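Local coordinates for nucleotidyltransferase-like protein (Exiguobacterium sibiricum, PDB 3C18) that is of uncertain function but probably transfers nucleotidyl groups, as its nucleotidyltransferase relatives do, at residues 22-27 and 40-45. Numbering follows the deposited sequence.
Sequences IIAVEK and VLLLVI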
# COMPACT_ATOMS: atom_id res chain seq x y z
N ILE A 22 16.23 22.92 3.86
CA ILE A 22 17.14 22.08 3.12
C ILE A 22 18.04 21.35 4.07
O ILE A 22 18.69 21.93 4.93
CB ILE A 22 17.98 22.87 2.10
CG1 ILE A 22 17.09 23.74 1.20
CG2 ILE A 22 18.83 21.93 1.26
CD1 ILE A 22 17.91 24.64 0.31
N ILE A 23 18.01 20.04 3.92
CA ILE A 23 18.76 19.11 4.76
C ILE A 23 19.73 18.34 3.90
O ILE A 23 19.42 17.96 2.79
CB ILE A 23 17.78 18.09 5.43
CG1 ILE A 23 17.24 18.66 6.74
CG2 ILE A 23 18.45 16.77 5.67
CD1 ILE A 23 18.14 18.44 7.93
N ALA A 24 20.92 18.12 4.45
CA ALA A 24 21.94 17.31 3.78
C ALA A 24 22.30 16.06 4.61
O ALA A 24 22.49 16.12 5.82
CB ALA A 24 23.16 18.16 3.46
N VAL A 25 22.35 14.94 3.91
CA VAL A 25 22.69 13.65 4.49
C VAL A 25 23.79 13.00 3.68
O VAL A 25 23.67 12.78 2.49
CB VAL A 25 21.48 12.71 4.42
CG1 VAL A 25 21.73 11.41 5.20
CG2 VAL A 25 20.23 13.42 4.91
N GLU A 26 24.86 12.65 4.37
CA GLU A 26 26.01 12.00 3.75
C GLU A 26 25.90 10.50 3.82
O GLU A 26 25.38 9.94 4.79
CB GLU A 26 27.28 12.43 4.47
CG GLU A 26 28.55 11.92 3.82
CD GLU A 26 29.78 12.53 4.44
OE1 GLU A 26 29.76 12.78 5.66
OE2 GLU A 26 30.76 12.77 3.70
N LYS A 27 26.38 9.85 2.79
CA LYS A 27 26.42 8.39 2.78
C LYS A 27 27.26 7.88 3.94
O LYS A 27 28.22 8.51 4.37
CB LYS A 27 26.98 7.85 1.47
CG LYS A 27 28.43 8.16 1.24
CD LYS A 27 28.91 7.42 0.03
CE LYS A 27 30.35 7.74 -0.27
NZ LYS A 27 30.77 6.86 -1.38
N VAL A 40 25.73 12.28 -1.46
CA VAL A 40 24.99 13.21 -0.61
C VAL A 40 23.57 13.27 -1.08
O VAL A 40 23.31 13.31 -2.27
CB VAL A 40 25.60 14.64 -0.63
CG1 VAL A 40 24.70 15.61 0.12
CG2 VAL A 40 26.99 14.62 -0.01
N LEU A 41 22.65 13.23 -0.13
CA LEU A 41 21.23 13.39 -0.43
C LEU A 41 20.79 14.72 0.15
O LEU A 41 21.05 15.05 1.29
CB LEU A 41 20.40 12.24 0.12
CG LEU A 41 18.92 12.22 -0.35
CD1 LEU A 41 18.45 10.85 -0.66
CD2 LEU A 41 17.98 12.89 0.61
N LEU A 42 20.18 15.52 -0.69
CA LEU A 42 19.63 16.78 -0.27
C LEU A 42 18.13 16.66 -0.25
O LEU A 42 17.52 16.19 -1.19
CB LEU A 42 20.01 17.89 -1.25
CG LEU A 42 21.44 18.41 -1.29
CD1 LEU A 42 21.62 19.34 -2.49
CD2 LEU A 42 21.78 19.12 0.02
N LEU A 43 17.55 17.11 0.85
CA LEU A 43 16.10 17.12 1.02
C LEU A 43 15.63 18.53 1.11
O LEU A 43 15.97 19.27 2.05
CB LEU A 43 15.69 16.34 2.28
CG LEU A 43 14.20 16.46 2.66
CD1 LEU A 43 13.31 15.68 1.66
CD2 LEU A 43 13.99 15.97 4.10
N VAL A 44 14.87 18.92 0.11
CA VAL A 44 14.34 20.28 -0.01
C VAL A 44 12.86 20.24 0.29
O VAL A 44 12.12 19.57 -0.39
CB VAL A 44 14.57 20.85 -1.46
CG1 VAL A 44 14.07 22.26 -1.58
CG2 VAL A 44 16.08 20.77 -1.85
N ILE A 45 12.45 20.94 1.35
CA ILE A 45 11.03 21.06 1.70
C ILE A 45 10.51 22.40 1.22
O ILE A 45 11.07 23.46 1.51
CB ILE A 45 10.73 20.85 3.17
CG1 ILE A 45 11.29 19.50 3.64
CG2 ILE A 45 9.18 20.80 3.38
CD1 ILE A 45 12.76 19.55 4.04
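Two neighbouring strands run antiparallel here, and four backbone hydrogen bonds hold them together. Ile23 and Leu43 exchange N-H and C=O both ways, with Leu43 N 2.8 Å from Ile23 O. Val25 and Leu41 repeat the arrangement; from Leu41 N to Val25 O the N-H...O angle is 173°, in the carbonyl plane. The same oxygens also receive CA-H contacts, the shortest being Ile22 CA to Leu43 O at 3.2 Å. On the face of Ile22, Ala24 and Leu42, Leu42 CD2 rests 3.8 Å from Ala24 CB: CG lies anti to the carbonyl carbon (chi1 -73°), and chi2 (171°) then turns CD2 toward Ala24. Ile22 CG2 reaches the same CD2 less closely, at 4.3 Å. Within the mixed sheet of the nucleotidyltransferase-like domain both strands are interior, flanked by 63-71 and 95-99, with helix 2-15 over this face and helix 85-93 over the other. On that other face Ile23 and Leu43 meet mainly through their CB atoms (4.2 Å), while Trp90 packs on Val25, Leu41 and Leu43. Beyond Val25 the fit loosens: Glu26, paired with Val40, is exposed, and the extended side chain of Lys27 turns off toward Asp39, a long, weak ion pair.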